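Local coordinates for protein sulfoquinovosidase (Escherichia coli, PDB 5AEE) that hydrolyses sulfoquinovosyl diacylglycerides and simple sulfoquinovosides such as sulfoquinovosyl glycerol, releasing sulfoquinovose for sulfoglycolysis, at residues F55-K60 / P147-E152; I48-G53 / Y409-T414; W402-G407 / F452-G457. The protein carries 1 engineered substitution. All coordinates share one frame; numbering follows the deposited sequence.

Contact 1 (F55-K60 / P147-E152); sequences FSIKDK and PLWTSE. With NSQ (4-nitrophenyl alpha-D-6-sulfoquinovoside), chain E.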
loop_
_atom_site.group_PDB
_atom_site.type_symbol
_atom_site.label_atom_id
_atom_site.label_comp_id
_atom_site.label_asym_id
_atom_site.label_seq_id
_atom_site.Cartn_x
_atom_site.Cartn_y
_atom_site.Cartn_z
ATOM N N PHE A 55 -7.396 -2.465 -15.499
ATOM C CA PHE A 55 -8.804 -2.869 -15.584
ATOM C C PHE A 55 -9.673 -1.758 -16.194
ATOM O O PHE A 55 -9.499 -0.614 -15.928
ATOM C CB PHE A 55 -9.390 -3.287 -14.225
ATOM C CG PHE A 55 -8.924 -4.635 -13.772
ATOM C CD1 PHE A 55 -7.654 -4.787 -13.190
ATOM C CD2 PHE A 55 -9.711 -5.785 -13.987
ATOM C CE1 PHE A 55 -7.196 -6.058 -12.806
ATOM C CE2 PHE A 55 -9.246 -7.038 -13.586
ATOM C CZ PHE A 55 -7.994 -7.169 -13.017
ATOM N N SER A 56 -10.618 -2.185 -16.995
ATOM C CA SER A 56 -11.682 -1.380 -17.526
ATOM C C SER A 56 -12.960 -1.957 -16.899
ATOM O O SER A 56 -13.309 -3.101 -17.146
ATOM C CB SER A 56 -11.695 -1.594 -19.034
ATOM O OG SER A 56 -12.795 -0.944 -19.599
ATOM N N ILE A 57 -13.598 -1.175 -16.045
ATOM C CA ILE A 57 -14.787 -1.584 -15.304
ATOM C C ILE A 57 -15.990 -0.764 -15.807
ATOM O O ILE A 57 -16.027 0.448 -15.633
ATOM C CB ILE A 57 -14.620 -1.313 -13.813
ATOM C CG1 ILE A 57 -13.305 -1.962 -13.288
ATOM C CG2 ILE A 57 -15.877 -1.754 -13.030
ATOM C CD1 ILE A 57 -13.470 -3.150 -12.377
ATOM N N LYS A 58 -16.942 -1.425 -16.448
ATOM C CA LYS A 58 -18.195 -0.785 -16.871
ATOM C C LYS A 58 -19.355 -1.454 -16.134
ATOM O O LYS A 58 -19.337 -2.659 -15.926
ATOM C CB LYS A 58 -18.378 -0.936 -18.384
ATOM C CG LYS A 58 -17.346 -0.197 -19.218
ATOM C CD LYS A 58 -17.863 0.154 -20.616
ATOM C CE LYS A 58 -18.096 -1.071 -21.509
ATOM N NZ LYS A 58 -16.881 -1.920 -21.742
ATOM N N ASP A 59 -20.337 -0.666 -15.704
ATOM C CA ASP A 59 -21.602 -1.205 -15.198
ATOM C C ASP A 59 -22.735 -0.954 -16.216
ATOM O O ASP A 59 -22.858 0.147 -16.752
ATOM C CB ASP A 59 -21.951 -0.567 -13.828
ATOM C CG ASP A 59 -22.945 -1.418 -13.013
ATOM O OD1 ASP A 59 -23.136 -2.616 -13.367
ATOM O OD2 ASP A 59 -23.554 -0.917 -12.026
ATOM N N LYS A 60 -23.540 -1.963 -16.510
ATOM C CA LYS A 60 -24.856 -1.712 -17.128
ATOM C C LYS A 60 -25.831 -1.694 -15.954
ATOM O O LYS A 60 -26.233 -2.719 -15.487
ATOM C CB LYS A 60 -25.233 -2.786 -18.175
ATOM C CG LYS A 60 -26.589 -2.525 -18.851
ATOM C CD LYS A 60 -26.849 -3.402 -20.097
ATOM C CE LYS A 60 -26.436 -2.764 -21.435
ATOM N NZ LYS A 60 -24.998 -2.934 -21.827
ATOM N N PRO A 147 -13.348 4.614 -6.413
ATOM C CA PRO A 147 -13.498 3.223 -6.812
ATOM C C PRO A 147 -12.398 2.406 -6.107
ATOM O O PRO A 147 -11.314 2.911 -5.966
ATOM C CB PRO A 147 -13.224 3.262 -8.321
ATOM C CG PRO A 147 -13.567 4.635 -8.763
ATOM C CD PRO A 147 -13.221 5.511 -7.585
ATOM N N LEU A 148 -12.736 1.238 -5.606
ATOM C CA LEU A 148 -11.827 0.394 -4.827
ATOM C C LEU A 148 -11.725 -0.963 -5.527
ATOM O O LEU A 148 -12.547 -1.876 -5.329
ATOM C CB LEU A 148 -12.352 0.216 -3.414
ATOM C CG LEU A 148 -12.530 1.514 -2.591
ATOM C CD1 LEU A 148 -13.145 1.229 -1.232
ATOM C CD2 LEU A 148 -11.249 2.296 -2.442
ATOM N N TRP A 149 -10.719 -1.046 -6.394
ATOM C CA TRP A 149 -10.503 -2.227 -7.209
ATOM C C TRP A 149 -9.037 -2.355 -7.374
ATOM O O TRP A 149 -8.439 -1.491 -7.990
ATOM C CB TRP A 149 -11.196 -2.111 -8.568
ATOM C CG TRP A 149 -11.150 -3.405 -9.390
ATOM C CD1 TRP A 149 -10.302 -3.654 -10.423
ATOM C CD2 TRP A 149 -11.960 -4.586 -9.250
ATOM N NE1 TRP A 149 -10.523 -4.889 -10.911
ATOM C CE2 TRP A 149 -11.548 -5.480 -10.244
ATOM C CE3 TRP A 149 -13.008 -4.961 -8.399
ATOM C CZ2 TRP A 149 -12.152 -6.734 -10.450
ATOM C CZ3 TRP A 149 -13.595 -6.208 -8.578
ATOM C CH2 TRP A 149 -13.164 -7.102 -9.591
ATOM N N THR A 150 -8.413 -3.413 -6.815
ATOM C CA THR A 150 -7.011 -3.454 -6.943
ATOM C C THR A 150 -6.619 -3.601 -8.403
ATOM O O THR A 150 -7.192 -4.409 -9.147
ATOM C CB THR A 150 -6.329 -4.526 -6.050
ATOM O OG1 THR A 150 -4.914 -4.393 -6.173
ATOM C CG2 THR A 150 -6.710 -5.907 -6.419
ATOM N N SER A 151 -5.605 -2.887 -8.826
ATOM C CA SER A 151 -5.137 -3.056 -10.164
ATOM C C SER A 151 -3.726 -2.527 -10.244
ATOM O O SER A 151 -3.145 -2.087 -9.230
ATOM C CB SER A 151 -6.027 -2.196 -11.152
ATOM O OG SER A 151 -5.829 -0.794 -10.975
ATOM N N GLU A 152 -3.181 -2.484 -11.471
ATOM C CA GLU A 152 -1.992 -1.634 -11.698
ATOM C C GLU A 152 -2.274 -0.204 -11.344
ATOM O O GLU A 152 -3.370 0.330 -11.481
ATOM C CB GLU A 152 -1.444 -1.677 -13.121
ATOM C CG GLU A 152 -1.148 -3.048 -13.678
ATOM C CD GLU A 152 -0.314 -3.922 -12.735
ATOM O OE1 GLU A 152 0.818 -3.521 -12.402
ATOM O OE2 GLU A 152 -0.850 -4.992 -12.288
HETATM O O12 NSQ E . 7.468 -7.974 -13.514
HETATM S S10 NSQ E . 8.946 -7.936 -13.397
HETATM O O13 NSQ E . 9.669 -9.227 -13.416
HETATM O O11 NSQ E . 9.438 -6.976 -14.383
HETATM C C6 NSQ E . 9.364 -7.319 -11.845
HETATM C C5 NSQ E . 8.870 -5.915 -11.525
HETATM O O5 NSQ E . 7.446 -6.098 -11.241
HETATM C C1 NSQ E . 6.757 -5.015 -10.694
HETATM C C2 NSQ E . 7.492 -4.438 -9.464
HETATM O O2 NSQ E . 6.700 -3.382 -8.993
HETATM C C3 NSQ E . 8.901 -4.061 -9.863
HETATM O O3 NSQ E . 9.634 -3.500 -8.796
HETATM C C4 NSQ E . 9.658 -5.265 -10.375
HETATM O O4 NSQ E . 10.975 -4.827 -10.828
HETATM O O1 NSQ E . 6.695 -4.067 -11.758
HETATM C C25 NSQ E . 5.819 -4.318 -12.738
HETATM C C26 NSQ E . 4.451 -4.410 -12.433
HETATM C C27 NSQ E . 3.587 -4.733 -13.438
HETATM C C28 NSQ E . 4.056 -4.886 -14.737
HETATM N N32 NSQ E . 3.133 -5.268 -15.730
HETATM O O33 NSQ E . 3.573 -5.782 -16.800
HETATM O O34 NSQ E . 1.879 -5.276 -15.469
HETATM C C29 NSQ E . 5.421 -4.808 -14.998
HETATM C C30 NSQ E . 6.318 -4.512 -13.987
#
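Phe55 and Trp149 meet in a T-shaped (edge-to-face) stack inside the N-terminal galactose mutarotase-like domain of this family 31 glycosidase, where strand 54-75 passes over the loop that leaves strand 145-148. The edge of the indole points at the phenyl face, with the ring planes 75° apart. Followed outward, the Phe55 side chain meets tryptophan first: its CB lies 3.9 Å from both CD1 and NE1 of Trp149. CG is nearer, 3.3 Å from Trp149 NE1, and CD2 is as close to the same nitrogen. The other ortho carbon, CD1, touches CB of Ser151 at 3.7 Å, and CE1 lies 4.0 Å from the carbonyl O of Thr150, a loose contact. CE2 and CZ, at the far end, still border Trp149 NE1. Phenylalanine suits the place because its flat, electron-rich face can receive an indole N-H edge while one of its ring carbons packs on the serine CB. Replacing Phe55 by alanine removes the whole ring and is likely to leave the Trp149 edge without an aromatic face and open a gap beside Ser151 CB. With CG anti to the backbone N (chi1 -172°), the indole of Trp149 extends toward strand 54-75, and it is pressed from a second direction by Ile57, a branched residue whose slim end fits over a flat ring. Beyond the stack, His426 of helix 422-443 packs against both aromatic rings. Farther along, Glu152 enters the ligand pocket, its OE1 3.2 Å from C27 of the bound nitrophenyl sulfoquinovoside. Ile57 CD1 stands 3.6 Å from the centroid of the indole's five-membered ring, only 2° off its normal, a CH-pi contact.

Contact 2 (I48-G53 / Y409-T414); sequences IDMFRG and YLPTDT. With NSQ (4-nitrophenyl alpha-D-6-sulfoquinovoside), chain E.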
loop_
_atom_site.group_PDB
_atom_site.type_symbol
_atom_site.label_atom_id
_atom_site.label_comp_id
_atom_site.label_asym_id
_atom_site.label_seq_id
_atom_site.Cartn_x
_atom_site.Cartn_y
_atom_site.Cartn_z
ATOM N N ILE A 48 -16.341 -6.278 -16.722
ATOM C CA ILE A 48 -14.993 -6.054 -16.248
ATOM C C ILE A 48 -13.982 -6.679 -17.231
ATOM O O ILE A 48 -14.035 -7.884 -17.486
ATOM C CB ILE A 48 -14.809 -6.609 -14.817
ATOM C CG1 ILE A 48 -15.802 -5.920 -13.864
ATOM C CG2 ILE A 48 -13.354 -6.407 -14.331
ATOM C CD1 ILE A 48 -15.700 -6.220 -12.392
ATOM N N ASP A 49 -13.071 -5.854 -17.761
ATOM C CA ASP A 49 -12.026 -6.291 -18.700
ATOM C C ASP A 49 -10.650 -5.905 -18.169
ATOM O O ASP A 49 -10.475 -4.881 -17.520
ATOM C CB ASP A 49 -12.241 -5.664 -20.082
ATOM C CG ASP A 49 -13.569 -6.097 -20.732
ATOM O OD1 ASP A 49 -13.703 -7.314 -21.005
ATOM O OD2 ASP A 49 -14.468 -5.228 -20.959
ATOM N N MET A 50 -9.667 -6.719 -18.478
ATOM C CA MET A 50 -8.355 -6.503 -17.991
ATOM C C MET A 50 -7.423 -6.654 -19.164
ATOM O O MET A 50 -7.567 -7.589 -19.955
ATOM C CB MET A 50 -8.050 -7.551 -16.961
ATOM C CG MET A 50 -6.687 -7.411 -16.340
ATOM S SD MET A 50 -5.461 -8.273 -17.300
ATOM C CE MET A 50 -5.307 -9.774 -16.357
ATOM N N PHE A 51 -6.451 -5.766 -19.257
ATOM C CA PHE A 51 -5.300 -5.992 -20.126
ATOM C C PHE A 51 -4.072 -5.641 -19.311
ATOM O O PHE A 51 -3.875 -4.488 -18.948
ATOM C CB PHE A 51 -5.384 -5.122 -21.397
ATOM C CG PHE A 51 -4.219 -5.302 -22.318
ATOM C CD1 PHE A 51 -3.944 -6.558 -22.857
ATOM C CD2 PHE A 51 -3.352 -4.222 -22.611
ATOM C CE1 PHE A 51 -2.841 -6.741 -23.698
ATOM C CE2 PHE A 51 -2.257 -4.404 -23.439
ATOM C CZ PHE A 51 -2.001 -5.661 -23.994
ATOM N N ARG A 52 -3.251 -6.645 -19.043
ATOM C CA ARG A 52 -2.007 -6.486 -18.302
ATOM C C ARG A 52 -2.165 -5.777 -16.966
ATOM O O ARG A 52 -1.411 -4.869 -16.630
ATOM C CB ARG A 52 -0.977 -5.816 -19.182
ATOM C CG ARG A 52 -0.562 -6.727 -20.321
ATOM C CD ARG A 52 0.494 -6.069 -21.176
ATOM N NE ARG A 52 0.691 -6.840 -22.382
ATOM C CZ ARG A 52 1.401 -6.449 -23.426
ATOM N NH1 ARG A 52 1.994 -5.267 -23.435
ATOM N NH2 ARG A 52 1.528 -7.258 -24.466
ATOM N N GLY A 53 -3.147 -6.231 -16.200
ATOM C CA GLY A 53 -3.454 -5.643 -14.901
ATOM C C GLY A 53 -4.188 -4.297 -14.902
ATOM O O GLY A 53 -4.580 -3.762 -13.830
ATOM N N TYR A 409 -3.666 -8.875 -9.984
ATOM C CA TYR A 409 -3.869 -9.202 -11.392
ATOM C C TYR A 409 -4.853 -10.284 -11.635
ATOM O O TYR A 409 -4.923 -10.749 -12.774
ATOM C CB TYR A 409 -2.568 -9.737 -11.974
ATOM C CG TYR A 409 -1.953 -9.116 -13.222
ATOM C CD1 TYR A 409 -1.074 -8.050 -13.098
ATOM C CD2 TYR A 409 -2.108 -9.704 -14.495
ATOM C CE1 TYR A 409 -0.398 -7.519 -14.217
ATOM C CE2 TYR A 409 -1.434 -9.194 -15.624
ATOM C CZ TYR A 409 -0.578 -8.076 -15.473
ATOM O OH TYR A 409 0.162 -7.501 -16.541
ATOM N N LEU A 410 -5.603 -10.728 -10.632
ATOM C CA LEU A 410 -6.528 -11.798 -10.872
ATOM C C LEU A 410 -7.613 -11.381 -11.845
ATOM O O LEU A 410 -8.368 -10.474 -11.548
ATOM C CB LEU A 410 -7.182 -12.266 -9.586
ATOM C CG LEU A 410 -7.958 -13.560 -9.738
ATOM C CD1 LEU A 410 -7.024 -14.739 -9.598
ATOM C CD2 LEU A 410 -9.042 -13.669 -8.676
ATOM N N PRO A 411 -7.729 -12.077 -13.008
ATOM C CA PRO A 411 -8.872 -11.755 -13.906
ATOM C C PRO A 411 -10.204 -12.260 -13.331
ATOM O O PRO A 411 -10.220 -13.193 -12.525
ATOM C CB PRO A 411 -8.514 -12.480 -15.211
ATOM C CG PRO A 411 -7.057 -12.867 -15.055
ATOM C CD PRO A 411 -6.787 -13.042 -13.621
ATOM N N THR A 412 -11.300 -11.618 -13.733
ATOM C CA THR A 412 -12.590 -11.867 -13.158
ATOM C C THR A 412 -13.294 -13.059 -13.816
ATOM O O THR A 412 -14.364 -13.450 -13.381
ATOM C CB THR A 412 -13.471 -10.610 -13.275
ATOM O OG1 THR A 412 -13.531 -10.153 -14.632
ATOM C CG2 THR A 412 -12.903 -9.506 -12.357
ATOM N N ASP A 413 -12.710 -13.652 -14.848
ATOM C CA ASP A 413 -13.269 -14.891 -15.411
ATOM C C ASP A 413 -12.359 -16.072 -15.123
ATOM O O ASP A 413 -12.339 -17.047 -15.867
ATOM C CB ASP A 413 -13.551 -14.707 -16.912
ATOM C CG ASP A 413 -12.314 -14.248 -17.708
ATOM O OD1 ASP A 413 -11.244 -13.965 -17.102
ATOM O OD2 ASP A 413 -12.413 -14.145 -18.940
ATOM N N THR A 414 -11.585 -15.990 -14.038
ATOM C CA THR A 414 -10.927 -17.191 -13.511
ATOM C C THR A 414 -11.932 -17.876 -12.634
ATOM O O THR A 414 -12.852 -17.234 -12.194
ATOM C CB THR A 414 -9.697 -16.889 -12.657
ATOM O OG1 THR A 414 -10.009 -15.880 -11.718
ATOM C CG2 THR A 414 -8.547 -16.402 -13.476
HETATM O O12 NSQ E . 7.468 -7.974 -13.514
HETATM S S10 NSQ E . 8.946 -7.936 -13.397
HETATM O O13 NSQ E . 9.669 -9.227 -13.416
HETATM O O11 NSQ E . 9.438 -6.976 -14.383
HETATM C C6 NSQ E . 9.364 -7.319 -11.845
HETATM C C5 NSQ E . 8.870 -5.915 -11.525
HETATM O O5 NSQ E . 7.446 -6.098 -11.241
HETATM C C1 NSQ E . 6.757 -5.015 -10.694
HETATM C C2 NSQ E . 7.492 -4.438 -9.464
HETATM O O2 NSQ E . 6.700 -3.382 -8.993
HETATM C C3 NSQ E . 8.901 -4.061 -9.863
HETATM O O3 NSQ E . 9.634 -3.500 -8.796
HETATM C C4 NSQ E . 9.658 -5.265 -10.375
HETATM O O4 NSQ E . 10.975 -4.827 -10.828
HETATM O O1 NSQ E . 6.695 -4.067 -11.758
HETATM C C25 NSQ E . 5.819 -4.318 -12.738
HETATM C C26 NSQ E . 4.451 -4.410 -12.433
HETATM C C27 NSQ E . 3.587 -4.733 -13.438
HETATM C C28 NSQ E . 4.056 -4.886 -14.737
HETATM N N32 NSQ E . 3.133 -5.268 -15.730
HETATM O O33 NSQ E . 3.573 -5.782 -16.800
HETATM O O34 NSQ E . 1.879 -5.276 -15.469
HETATM C C29 NSQ E . 5.421 -4.808 -14.998
HETATM C C30 NSQ E . 6.318 -4.512 -13.987
#
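At the aglycone side of the ligand pocket, the end of strand 39-51 in the N-terminal part of the chain meets the loop that follows strand 401-404 of the TIM barrel, and Tyr409 of that loop lies against Gly53. The glycine backbone covers one face of the phenol: Gly53 CA sits 3.7 Å from the ring centroid, 14° off the normal, as a CH-pi contact. A CB on this residue would probably clash with Tyr409 CE1, and the positive phi of Gly53 is also easy for glycine. Met50 comes in obliquely from the strand, its SD 5.1 Å from the Tyr409 centroid in a Met-aromatic contact. Bends at chi2 (-88°) and chi3 bring its methyl CE to 3.7 Å from Tyr409 CD2 and 3.8 Å from Pro411 CG, a flexible apolar chain filling the angle between ring and proline. The same sulfur accepts a weak hydrogen bond from Gly53 N. Farther back along the strand, Ile48 and Thr412 join methyl to methyl, CG2 to CG2, their side chains crossing at about a right angle. Arg52 touches the phenol with CB, 3.3 Å from Tyr409 OH, while its NE and NH1 form salt bridges with Glu366 and Glu171. Tyrosine suits the place because its hydroxyl donates to the ligand, Tyr409 OH lying 3.0 Å from the nitro oxygen O34. The arrangement is that of a family 31 active-site rim, built jointly by the N-terminal beta domain and a loop of the catalytic (beta/alpha)8 barrel.

Contact 3 (W402-G407 / F452-G457); sequences WMADFG and FFMRAG. With NSQ (4-nitrophenyl alpha-D-6-sulfoquinovoside), chain E.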
loop_
_atom_site.group_PDB
_atom_site.type_symbol
_atom_site.label_atom_id
_atom_site.label_comp_id
_atom_site.label_asym_id
_atom_site.label_seq_id
_atom_site.Cartn_x
_atom_site.Cartn_y
_atom_site.Cartn_z
ATOM N N TRP A 402 12.785 -10.574 0.427
ATOM C CA TRP A 402 12.504 -10.580 -0.947
ATOM C C TRP A 402 11.373 -9.603 -1.175
ATOM O O TRP A 402 10.653 -9.298 -0.237
ATOM C CB TRP A 402 12.120 -12.017 -1.515
ATOM C CG TRP A 402 11.061 -12.734 -0.706
ATOM C CD1 TRP A 402 9.738 -12.574 -0.817
ATOM C CD2 TRP A 402 11.265 -13.683 0.328
ATOM N NE1 TRP A 402 9.076 -13.326 0.076
ATOM C CE2 TRP A 402 10.003 -14.028 0.814
ATOM C CE3 TRP A 402 12.401 -14.273 0.903
ATOM C CZ2 TRP A 402 9.831 -14.952 1.811
ATOM C CZ3 TRP A 402 12.252 -15.139 1.897
ATOM C CH2 TRP A 402 10.991 -15.523 2.354
ATOM N N MET A 403 11.304 -9.107 -2.401
ATOM C CA MET A 403 10.080 -8.535 -3.005
ATOM C C MET A 403 9.045 -9.646 -3.215
ATOM O O MET A 403 9.305 -10.576 -3.999
ATOM C CB MET A 403 10.417 -7.830 -4.322
ATOM C CG MET A 403 9.214 -7.140 -5.014
ATOM S SD MET A 403 9.757 -6.191 -6.409
ATOM C CE MET A 403 10.319 -4.733 -5.591
ATOM N N ALA A 404 7.924 -9.591 -2.468
ATOM C CA ALA A 404 6.753 -10.415 -2.752
ATOM C C ALA A 404 5.742 -9.566 -3.507
ATOM O O ALA A 404 4.960 -8.785 -2.894
ATOM C CB ALA A 404 6.138 -10.905 -1.507
ATOM N N ASP A 405 5.734 -9.763 -4.829
ATOM C CA ASP A 405 5.172 -8.788 -5.752
ATOM C C ASP A 405 3.844 -9.291 -6.225
ATOM O O ASP A 405 3.482 -10.406 -5.960
ATOM C CB ASP A 405 6.168 -8.544 -6.859
ATOM C CG ASP A 405 5.818 -7.386 -7.768
ATOM O OD1 ASP A 405 5.019 -6.491 -7.420
ATOM O OD2 ASP A 405 6.450 -7.337 -8.832
ATOM N N PHE A 406 3.090 -8.409 -6.860
ATOM C CA PHE A 406 1.854 -8.691 -7.536
ATOM C C PHE A 406 0.826 -9.136 -6.530
ATOM O O PHE A 406 1.019 -8.884 -5.342
ATOM C CB PHE A 406 1.972 -9.650 -8.757
ATOM C CG PHE A 406 2.672 -9.058 -9.908
ATOM C CD1 PHE A 406 4.032 -9.134 -10.006
ATOM C CD2 PHE A 406 1.939 -8.419 -10.920
ATOM C CE1 PHE A 406 4.681 -8.519 -11.082
ATOM C CE2 PHE A 406 2.569 -7.874 -12.020
ATOM C CZ PHE A 406 3.943 -7.869 -12.063
ATOM N N GLY A 407 -0.281 -9.746 -6.970
ATOM C CA GLY A 407 -1.450 -9.929 -6.092
ATOM C C GLY A 407 -2.648 -9.126 -6.633
ATOM O O GLY A 407 -3.775 -9.330 -6.159
ATOM N N PHE A 452 10.068 -9.452 3.980
ATOM C CA PHE A 452 9.545 -9.389 2.625
ATOM C C PHE A 452 8.744 -8.125 2.501
ATOM O O PHE A 452 8.248 -7.610 3.485
ATOM C CB PHE A 452 8.741 -10.673 2.184
ATOM C CG PHE A 452 7.530 -10.962 3.001
ATOM C CD1 PHE A 452 6.296 -10.393 2.685
ATOM C CD2 PHE A 452 7.602 -11.799 4.058
ATOM C CE1 PHE A 452 5.213 -10.618 3.474
ATOM C CE2 PHE A 452 6.501 -12.044 4.887
ATOM C CZ PHE A 452 5.305 -11.449 4.596
ATOM N N PHE A 453 8.643 -7.626 1.281
ATOM C CA PHE A 453 7.968 -6.375 1.067
ATOM C C PHE A 453 7.054 -6.540 -0.078
ATOM O O PHE A 453 7.361 -7.237 -1.000
ATOM C CB PHE A 453 8.968 -5.163 0.927
ATOM C CG PHE A 453 10.143 -5.403 0.037
ATOM C CD1 PHE A 453 11.238 -6.093 0.503
ATOM C CD2 PHE A 453 10.170 -4.940 -1.246
ATOM C CE1 PHE A 453 12.330 -6.284 -0.334
ATOM C CE2 PHE A 453 11.249 -5.141 -2.088
ATOM C CZ PHE A 453 12.335 -5.821 -1.612
ATOM N N MET A 454 5.908 -5.861 -0.022
ATOM C CA MET A 454 4.846 -6.103 -0.949
ATOM C C MET A 454 4.309 -4.813 -1.493
ATOM O O MET A 454 4.436 -3.748 -0.895
ATOM C CB MET A 454 3.610 -6.772 -0.206
ATOM C CG MET A 454 4.022 -8.153 0.330
ATOM S SD MET A 454 2.610 -9.064 1.001
ATOM C CE MET A 454 2.048 -9.824 -0.506
ATOM N N ARG A 455 3.681 -4.952 -2.621
ATOM C CA ARG A 455 3.125 -3.798 -3.384
ATOM C C ARG A 455 1.618 -3.869 -3.246
ATOM O O ARG A 455 1.018 -3.003 -2.617
ATOM C CB ARG A 455 3.609 -3.930 -4.850
ATOM C CG ARG A 455 3.024 -2.957 -5.858
ATOM C CD ARG A 455 3.805 -2.928 -7.155
ATOM N NE ARG A 455 3.654 -4.172 -7.927
ATOM C CZ ARG A 455 2.780 -4.410 -8.879
ATOM N NH1 ARG A 455 1.900 -3.488 -9.313
ATOM N NH2 ARG A 455 2.798 -5.612 -9.448
ATOM N N ALA A 456 1.015 -4.889 -3.833
ATOM C CA ALA A 456 -0.420 -5.113 -3.673
ATOM C C ALA A 456 -0.779 -5.382 -2.205
ATOM O O ALA A 456 0.003 -6.005 -1.445
ATOM C CB ALA A 456 -0.922 -6.224 -4.566
ATOM N N GLY A 457 -1.951 -4.941 -1.814
ATOM C CA GLY A 457 -2.439 -5.298 -0.485
ATOM C C GLY A 457 -3.925 -5.255 -0.454
ATOM O O GLY A 457 -4.513 -4.760 -1.391
HETATM O O12 NSQ E . 7.468 -7.974 -13.514
HETATM S S10 NSQ E . 8.946 -7.936 -13.397
HETATM O O13 NSQ E . 9.669 -9.227 -13.416
HETATM O O11 NSQ E . 9.438 -6.976 -14.383
HETATM C C6 NSQ E . 9.364 -7.319 -11.845
HETATM C C5 NSQ E . 8.870 -5.915 -11.525
HETATM O O5 NSQ E . 7.446 -6.098 -11.241
HETATM C C1 NSQ E . 6.757 -5.015 -10.694
HETATM C C2 NSQ E . 7.492 -4.438 -9.464
HETATM O O2 NSQ E . 6.700 -3.382 -8.993
HETATM C C3 NSQ E . 8.901 -4.061 -9.863
HETATM O O3 NSQ E . 9.634 -3.500 -8.796
HETATM C C4 NSQ E . 9.658 -5.265 -10.375
HETATM O O4 NSQ E . 10.975 -4.827 -10.828
HETATM O O1 NSQ E . 6.695 -4.067 -11.758
HETATM C C25 NSQ E . 5.819 -4.318 -12.738
HETATM C C26 NSQ E . 4.451 -4.410 -12.433
HETATM C C27 NSQ E . 3.587 -4.733 -13.438
HETATM C C28 NSQ E . 4.056 -4.886 -14.737
HETATM N N32 NSQ E . 3.133 -5.268 -15.730
HETATM O O33 NSQ E . 3.573 -5.782 -16.800
HETATM O O34 NSQ E . 1.879 -5.276 -15.469
HETATM C C29 NSQ E . 5.421 -4.808 -14.998
HETATM C C30 NSQ E . 6.318 -4.512 -13.987
HETATM O O HOH W 1 2.706 -7.442 -3.689
#
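Asp405, the catalytic nucleophile, is gripped side-on by Arg455, whose NE and NH2 both donate to OD1. The bond from Arg455 NE to Asp405 OD1 is short and straight, 2.7 Å at 165°, arriving nearly along the C-O axis; NH2 reaches the same oxygen from above the carboxylate plane. Asp405 OD2 lies 3.0 Å from the ligand's C1 and accepts a hydrogen bond from Tyr333 OH. The bend at chi3 (70°) of Arg455 helps bring its guanidinium edge-on over the Phe406 ring, the planes 89° apart, with CZ 4.6 Å from the centroid in a cation-pi contact. Arginine suits this place, since NH2 and NH1 also form salt bridges with Glu408 and Glu152. These groups stand at the C-terminal ends of neighbouring parallel strands, 401-404 and 451-454, of the TIM barrel, the usual site of catalysis in this fold. Lower down the strands pair tightly: Phe453 N donates to Trp402 O, Ala404 N donates to Phe453 O, and Met403 CA lies over the Phe453 ring. On the opposite face of the sheet, Phe452 CB packs over the Trp402 indole, 3.4 Å from NE1. Beyond Ala404 the fit is looser, the backbones being joined through a water that donates to the carbonyl O of Ala404 at 2.7 Å and of Phe406, and accepts from Arg455 N. Past this water, the small methyl CB of Ala456 meets Phe406 O at 3.4 Å.

Overall arrangement
The three contacts converge on the bound nitrophenyl sulfoquinovoside from two domains. Contacts 1 and 2, with centres about 10 Å apart, share the hairpin of strands 39-51 and 54-75; Ser56 N probably bonds to Asp49 O (2.8 Å), and Glu152 N to Gly53 O (3.0 Å). Contact 3 lies deeper, its centre about 21 Å from that of contact 1 and about 19 Å from that of contact 2. Glu152 of contact 1 spans the first gap by a salt bridge, OE1 to Arg455 NH1 at 3.3 Å, while segment 409-414 follows segment 402-407 across the single residue Glu408. Contact 3 places the nucleophile at the sugar and also lines the aglycone with Phe406 and Arg455; contacts 1 and 2 add Glu152 and Tyr409 there.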